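Local structure of XRE family transcriptional regulator (Pseudomonas putida, 6F8H) at residues I15-I20 with T81-R86; K27-S32 with I67-T72; F31-L36 with V42-V47. The protein is the antitoxin GraA, a HigA-type helix-turn-helix protein that probably neutralises the toxin GraT and binds operator DNA as a dimer. All coordinates share one frame; numbering follows the deposited sequence.

Contact 1 of 3, residues I15-I20 with T81-R86; sequences IHPGEI and TAFDLR
F83 meets H16 in an edge-to-face aromatic pair where the N-terminus of helix 17-29, the first helix of this all-helical antitoxin, lies against the long helix 73-99. Along residues 81-86, T81 packs on T81 of the second subunit, and different sides of this helical turn meet that subunit and residues 15-17. F83 provides nearly all of this segment's share of the contact. Its ring, CG anti to the backbone N (chi1 169°), receives the imidazole edge over one face: the centroids lie 4.8 Å apart, the planes at 73°, and CD2 of H16 comes within 3.7 Å of CZ of F83. The CB of H16 adds a CH-pi contact over the F83 ring, 4.3 Å from its centroid. At the root of the side chain, CB of F83 lies 3.4 Å from the carbonyl O of I15 and touches CD of P17 more loosely. After D84, which packs on A59 of the second subunit, R86 directs its guanidinium away, to M12 O and E89. The imidazole is itself fixed in rotation by an N-cap bond: G18 N donates to ND1 of H16 at 2.9 Å, with an N-H...N angle of 161° and the donor close to the ring plane.

Contact 2 of 3, residues K27-S32 with I67-T72; sequences KEMGFS and ICLDTT
This is a small apolar contact between two helix ends: the C-terminus of helix 17-29 with the turn after it, and the C-terminal end of helix 59-69, both in the helical bundle of this helix-turn-helix protein. M29 and F31 converge on one methyl of L69, with no hydrogen bond crossing between the segments. The sulfur SD of M29 lies 4.3 Å from CD2 of L69, and CE2 of F31 approaches the same methyl at 4.5 Å, obliquely to the ring. Loose spacing and only 80 Å² of buried surface fit side chains that meet at their ends from well-separated backbones, since the nearest CA atoms, those of M29 and L69, are 10.2 Å apart. With SD anti to CA (chi2 174°), M29 carries its sulfur outward to L69. Between M29 and F31 the chain leaves the helix at G30 with positive phi (76°); D70, just past L69, also has positive phi (66°). D70 forms a salt bridge with R102 of the second subunit, whose L103 packs on F31. Within the chain, L69 further rests on L21 and F25 of helix 17-29, and F31 on L36 of helix 33-40, which places the contact where helices 17-29, 33-40 and 59-69 meet.

Contact 3 of 3, residues F31-L36 with V42-V47; sequences FSAAAL and VATPTV
Apolar contacts between L36, A33 and V47 form the inner part of this interface, which buries 220 Å² in all. CD2 of L36 touches CG1 of V47 at 3.8 Å, the two side chains crossing at a slant. That same valine methyl reaches A33, lying 3.8 Å from its carbonyl O and somewhat farther from its CB. It can serve both because V47 holds CG1 anti to its backbone N (chi1 177°), directing this branch at the first helix.

Toward the start of helix 44-51, T44 lies against the backbone of the facing helix. Its CG2 methyl sits 3.9 Å from CA of A34 and close to the carbonyl carbon of A33; here the backbones come close, CA of A34 and CA of T44 being 5.3 Å apart. Small alanines here put little side chain between the helices.

Helices 33-40 and 44-51, joined by a short turn, form the helix-turn-helix of this XRE-family regulator; by analogy with its relatives the second is probably the recognition helix that enters the DNA major groove. A33 also packs on N48 and L51 of that second helix, and L36 on C68 of helix 59-69.

Polar links are few. One water joins the segments: it donates to A34 O at 3.2 Å and is hydrogen-bonded to T44 OG1 at 2.8 Å, linking a main-chain carbonyl of one helix to a side chain in the first turn of the other. The torsion of T44 (chi1 -49°) turns CG2 to the alanines and OG1 to the water, though OG1 also brushes A34. Within residues 31-36, S32 is the N-cap of helix 33-40: its OG accepts from A35 N at 2.9 Å, with an N-H...O angle of 162°.

Contacts 2 and 3 are neighbours in one core, whereas contact 1 stands apart. The centres of contacts 2 and 3 are about 11 Å apart; they share F31 and S32 and touch through L36, whose CD1 lies 4.0 Å from SG of C68 and 4.1 Å from CD2 of L69. Contact 1 is centred about 18 Å from contact 2 and 20 Å from contact 3, with nearest atoms about 7 Å away in each case. Helix 17-29 bridges the separation from contact 2, its start in contact 1 and its end in contact 2. Both other contacts are nested within the chain loop closed by contact 1, and all three touch the second subunit.

Contact 1 of 3, residues I15-I20 with T81-R86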
# COMPACT_ATOMS: atom_id res chain seq x y z
N ILE A 15 -8.17 -5.51 -9.37
CA ILE A 15 -7.37 -6.72 -9.52
C ILE A 15 -6.57 -7.05 -8.25
O ILE A 15 -5.58 -6.39 -7.95
CB ILE A 15 -6.40 -6.62 -10.70
CG1 ILE A 15 -7.15 -6.19 -11.96
CG2 ILE A 15 -5.69 -7.95 -10.89
CD1 ILE A 15 -8.24 -7.17 -12.38
N HIS A 16 -7.00 -8.07 -7.52
CA HIS A 16 -6.24 -8.46 -6.34
C HIS A 16 -4.88 -9.08 -6.74
O HIS A 16 -4.81 -9.85 -7.69
CB HIS A 16 -7.05 -9.45 -5.49
CG HIS A 16 -6.53 -9.59 -4.09
ND1 HIS A 16 -5.46 -10.39 -3.78
CD2 HIS A 16 -6.94 -9.02 -2.94
CE1 HIS A 16 -5.22 -10.31 -2.48
NE2 HIS A 16 -6.10 -9.49 -1.94
N PRO A 17 -3.81 -8.73 -6.01
CA PRO A 17 -2.50 -9.33 -6.29
C PRO A 17 -2.55 -10.85 -6.33
O PRO A 17 -1.81 -11.47 -7.09
CB PRO A 17 -1.63 -8.84 -5.11
CG PRO A 17 -2.27 -7.54 -4.72
CD PRO A 17 -3.76 -7.72 -4.94
N GLY A 18 -3.45 -11.45 -5.54
CA GLY A 18 -3.59 -12.89 -5.53
C GLY A 18 -4.06 -13.41 -6.88
O GLY A 18 -3.72 -14.53 -7.29
N GLU A 19 -4.84 -12.61 -7.58
CA GLU A 19 -5.28 -13.01 -8.92
C GLU A 19 -4.06 -13.12 -9.85
O GLU A 19 -3.93 -14.08 -10.61
CB GLU A 19 -6.31 -12.03 -9.50
CG GLU A 19 -6.69 -12.30 -10.96
CD GLU A 19 -7.80 -11.37 -11.47
OE1 GLU A 19 -8.82 -11.24 -10.79
OE2 GLU A 19 -7.63 -10.77 -12.55
N ILE A 20 -3.18 -12.13 -9.79
CA ILE A 20 -1.94 -12.18 -10.57
C ILE A 20 -1.09 -13.37 -10.11
O ILE A 20 -0.57 -14.14 -10.94
CB ILE A 20 -1.13 -10.88 -10.44
CG1 ILE A 20 -1.94 -9.69 -10.97
CG2 ILE A 20 0.21 -10.98 -11.19
CD1 ILE A 20 -2.44 -9.90 -12.38
N THR A 81 -1.81 -1.58 -3.78
CA THR A 81 -2.41 -0.25 -3.62
C THR A 81 -3.40 0.08 -4.75
O THR A 81 -4.38 0.77 -4.51
CB THR A 81 -1.36 0.87 -3.54
OG1 THR A 81 -0.59 0.87 -4.74
CG2 THR A 81 -0.42 0.67 -2.32
N ALA A 82 -3.15 -0.40 -5.96
CA ALA A 82 -4.10 -0.18 -7.04
C ALA A 82 -5.43 -0.86 -6.71
O ALA A 82 -6.50 -0.28 -6.88
CB ALA A 82 -3.55 -0.70 -8.36
N PHE A 83 -5.34 -2.09 -6.22
CA PHE A 83 -6.53 -2.82 -5.81
C PHE A 83 -7.25 -2.10 -4.70
O PHE A 83 -8.47 -1.94 -4.75
CB PHE A 83 -6.17 -4.24 -5.37
CG PHE A 83 -7.30 -4.97 -4.68
CD1 PHE A 83 -8.26 -5.65 -5.43
CD2 PHE A 83 -7.39 -4.98 -3.31
CE1 PHE A 83 -9.29 -6.32 -4.79
CE2 PHE A 83 -8.41 -5.64 -2.67
CZ PHE A 83 -9.37 -6.32 -3.42
N ASP A 84 -6.50 -1.68 -3.67
CA ASP A 84 -7.08 -0.98 -2.54
C ASP A 84 -7.73 0.36 -2.92
O ASP A 84 -8.78 0.73 -2.39
CB ASP A 84 -6.01 -0.75 -1.47
CG ASP A 84 -5.63 -2.03 -0.74
OD1 ASP A 84 -6.51 -2.91 -0.60
OD2 ASP A 84 -4.47 -2.16 -0.33
N LEU A 85 -7.10 1.07 -3.84
CA LEU A 85 -7.62 2.35 -4.30
C LEU A 85 -8.91 2.15 -5.11
O LEU A 85 -9.94 2.77 -4.84
CB LEU A 85 -6.57 3.07 -5.14
CG LEU A 85 -6.97 4.42 -5.73
CD1 LEU A 85 -7.29 5.40 -4.62
CD2 LEU A 85 -5.86 4.99 -6.63
N ARG A 86 -8.84 1.26 -6.08
CA ARG A 86 -10.00 0.96 -6.91
C ARG A 86 -11.18 0.54 -6.02
O ARG A 86 -12.32 0.94 -6.24
CB ARG A 86 -9.65 -0.12 -7.95
CG ARG A 86 -10.74 -0.36 -8.99
CD ARG A 86 -10.84 0.78 -9.99
NE ARG A 86 -12.24 1.00 -10.36
CZ ARG A 86 -12.91 2.11 -10.09
NH1 ARG A 86 -12.31 3.12 -9.48
NH2 ARG A 86 -14.18 2.22 -10.45

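Contact 2 of 3, residues K27-S32 with I67-T72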
# COMPACT_ATOMS: atom_id res chain seq x y z
N LYS A 27 -0.59 -20.80 -12.27
CA LYS A 27 -1.20 -21.60 -13.34
C LYS A 27 -0.15 -22.15 -14.29
O LYS A 27 -0.27 -23.26 -14.80
CB LYS A 27 -2.24 -20.77 -14.11
CG LYS A 27 -2.73 -21.40 -15.42
CD LYS A 27 -3.48 -20.36 -16.27
CE LYS A 27 -4.01 -20.96 -17.58
NZ LYS A 27 -3.17 -20.60 -18.75
N GLU A 28 0.90 -21.36 -14.51
CA GLU A 28 2.00 -21.75 -15.36
C GLU A 28 3.02 -22.65 -14.64
O GLU A 28 3.15 -23.82 -14.99
CB GLU A 28 2.69 -20.51 -15.90
CG GLU A 28 4.06 -20.78 -16.46
CD GLU A 28 4.84 -19.52 -16.72
OE1 GLU A 28 4.39 -18.43 -16.28
OE2 GLU A 28 5.90 -19.62 -17.37
N MET A 29 3.72 -22.10 -13.65
CA MET A 29 4.81 -22.81 -12.98
C MET A 29 4.35 -24.06 -12.26
O MET A 29 5.16 -24.93 -11.93
CB MET A 29 5.52 -21.89 -11.99
CG MET A 29 5.88 -20.55 -12.55
SD MET A 29 6.54 -19.48 -11.27
CE MET A 29 8.12 -20.27 -10.95
N GLY A 30 3.05 -24.15 -11.99
CA GLY A 30 2.46 -25.34 -11.43
C GLY A 30 2.67 -25.63 -9.95
O GLY A 30 2.39 -26.75 -9.51
N PHE A 31 3.13 -24.65 -9.17
CA PHE A 31 3.40 -24.90 -7.76
C PHE A 31 2.12 -25.05 -6.94
O PHE A 31 1.07 -24.47 -7.29
CB PHE A 31 4.29 -23.79 -7.16
CG PHE A 31 3.72 -22.39 -7.30
CD1 PHE A 31 2.63 -21.97 -6.54
CD2 PHE A 31 4.30 -21.48 -8.18
CE1 PHE A 31 2.13 -20.68 -6.66
CE2 PHE A 31 3.81 -20.19 -8.30
CZ PHE A 31 2.72 -19.79 -7.55
N SER A 32 2.20 -25.82 -5.86
CA SER A 32 1.15 -25.86 -4.84
C SER A 32 1.30 -24.66 -3.89
O SER A 32 2.35 -24.01 -3.88
CB SER A 32 1.19 -27.16 -4.02
OG SER A 32 2.29 -27.15 -3.13
N ILE A 67 12.10 -11.95 -4.28
CA ILE A 67 13.22 -12.87 -4.30
C ILE A 67 12.79 -14.21 -4.85
O ILE A 67 13.44 -14.76 -5.74
CB ILE A 67 13.82 -13.07 -2.88
CG1 ILE A 67 14.43 -11.76 -2.40
CG2 ILE A 67 14.91 -14.12 -2.92
CD1 ILE A 67 15.05 -11.86 -1.05
N CYS A 68 11.68 -14.71 -4.34
CA CYS A 68 11.23 -16.06 -4.66
C CYS A 68 10.84 -16.22 -6.12
O CYS A 68 11.13 -17.26 -6.73
CB CYS A 68 10.06 -16.44 -3.75
SG CYS A 68 9.42 -18.09 -4.04
N LEU A 69 10.20 -15.21 -6.70
CA LEU A 69 9.65 -15.35 -8.05
C LEU A 69 10.33 -14.46 -9.09
O LEU A 69 9.86 -14.39 -10.23
CB LEU A 69 8.14 -15.04 -8.05
CG LEU A 69 7.22 -15.84 -7.12
CD1 LEU A 69 5.83 -15.22 -7.08
CD2 LEU A 69 7.14 -17.30 -7.57
N ASP A 70 11.41 -13.78 -8.69
CA ASP A 70 12.19 -12.92 -9.60
C ASP A 70 11.43 -11.68 -10.11
O ASP A 70 11.37 -11.44 -11.32
CB ASP A 70 12.69 -13.73 -10.81
CG ASP A 70 13.78 -14.72 -10.43
OD1 ASP A 70 14.65 -14.34 -9.62
OD2 ASP A 70 13.75 -15.86 -10.95
N THR A 71 10.89 -10.90 -9.19
CA THR A 71 10.24 -9.65 -9.56
C THR A 71 10.82 -8.54 -8.72
O THR A 71 11.65 -8.80 -7.85
CB THR A 71 8.72 -9.69 -9.33
OG1 THR A 71 8.47 -9.64 -7.92
CG2 THR A 71 8.11 -10.95 -9.91
N THR A 72 10.37 -7.31 -8.94
CA THR A 72 10.65 -6.27 -7.97
C THR A 72 9.61 -6.39 -6.84
O THR A 72 8.55 -6.99 -7.04
CB THR A 72 10.59 -4.88 -8.59
OG1 THR A 72 9.22 -4.57 -8.90
CG2 THR A 72 11.45 -4.81 -9.86

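Contact 3 of 3, residues F31-L36 with V42-V47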
# COMPACT_ATOMS: atom_id res chain seq x y z
N PHE A 31 3.13 -24.65 -9.17
CA PHE A 31 3.40 -24.90 -7.76
C PHE A 31 2.12 -25.05 -6.94
O PHE A 31 1.07 -24.47 -7.29
CB PHE A 31 4.29 -23.79 -7.16
CG PHE A 31 3.72 -22.39 -7.30
CD1 PHE A 31 2.63 -21.97 -6.54
CD2 PHE A 31 4.30 -21.48 -8.18
CE1 PHE A 31 2.13 -20.68 -6.66
CE2 PHE A 31 3.81 -20.19 -8.30
CZ PHE A 31 2.72 -19.79 -7.55
N SER A 32 2.20 -25.82 -5.86
CA SER A 32 1.15 -25.86 -4.84
C SER A 32 1.30 -24.66 -3.89
O SER A 32 2.35 -24.01 -3.88
CB SER A 32 1.19 -27.16 -4.02
OG SER A 32 2.29 -27.15 -3.13
N ALA A 33 0.28 -24.40 -3.09
CA ALA A 33 0.35 -23.32 -2.11
C ALA A 33 1.45 -23.60 -1.09
O ALA A 33 2.19 -22.70 -0.69
CB ALA A 33 -0.99 -23.14 -1.40
N ALA A 34 1.55 -24.86 -0.68
CA ALA A 34 2.56 -25.28 0.29
C ALA A 34 3.96 -25.14 -0.29
O ALA A 34 4.89 -24.70 0.40
CB ALA A 34 2.31 -26.71 0.75
N ALA A 35 4.12 -25.53 -1.56
CA ALA A 35 5.42 -25.36 -2.20
C ALA A 35 5.83 -23.88 -2.21
O ALA A 35 6.97 -23.52 -1.87
CB ALA A 35 5.40 -25.92 -3.61
N LEU A 36 4.90 -23.00 -2.56
CA LEU A 36 5.22 -21.57 -2.60
C LEU A 36 5.60 -21.06 -1.21
O LEU A 36 6.60 -20.34 -1.04
CB LEU A 36 4.05 -20.76 -3.17
CG LEU A 36 4.30 -19.26 -3.27
CD1 LEU A 36 5.55 -18.94 -4.13
CD2 LEU A 36 3.07 -18.55 -3.78
N VAL A 42 7.34 -18.61 4.62
CA VAL A 42 6.14 -18.24 5.39
C VAL A 42 5.24 -19.45 5.59
O VAL A 42 5.48 -20.52 5.05
CB VAL A 42 5.29 -17.12 4.69
CG1 VAL A 42 6.14 -15.91 4.35
CG2 VAL A 42 4.57 -17.66 3.43
N ALA A 43 4.19 -19.26 6.39
CA ALA A 43 3.23 -20.32 6.69
C ALA A 43 2.28 -20.50 5.52
O ALA A 43 1.91 -19.53 4.88
CB ALA A 43 2.46 -19.99 7.97
N THR A 44 1.89 -21.74 5.24
CA THR A 44 0.98 -22.00 4.14
C THR A 44 -0.34 -21.20 4.20
O THR A 44 -0.78 -20.71 3.16
CB THR A 44 0.66 -23.50 4.02
OG1 THR A 44 1.89 -24.24 4.05
CG2 THR A 44 -0.06 -23.82 2.71
N PRO A 45 -0.97 -21.06 5.39
CA PRO A 45 -2.23 -20.29 5.45
C PRO A 45 -2.12 -18.86 4.92
O PRO A 45 -3.08 -18.38 4.32
CB PRO A 45 -2.56 -20.28 6.95
CG PRO A 45 -2.06 -21.59 7.41
CD PRO A 45 -0.73 -21.75 6.67
N THR A 46 -0.98 -18.22 5.14
CA THR A 46 -0.73 -16.89 4.60
C THR A 46 -0.85 -16.90 3.07
O THR A 46 -1.57 -16.08 2.49
CB THR A 46 0.66 -16.35 4.99
OG1 THR A 46 0.87 -16.52 6.40
CG2 THR A 46 0.76 -14.89 4.64
N VAL A 47 -0.15 -17.83 2.43
CA VAL A 47 -0.23 -17.99 0.98
C VAL A 47 -1.65 -18.32 0.54
O VAL A 47 -2.15 -17.75 -0.42
CB VAL A 47 0.72 -19.10 0.46
CG1 VAL A 47 0.56 -19.27 -1.04
CG2 VAL A 47 2.15 -18.75 0.79
O HOH W 1 4.48 -25.16 3.52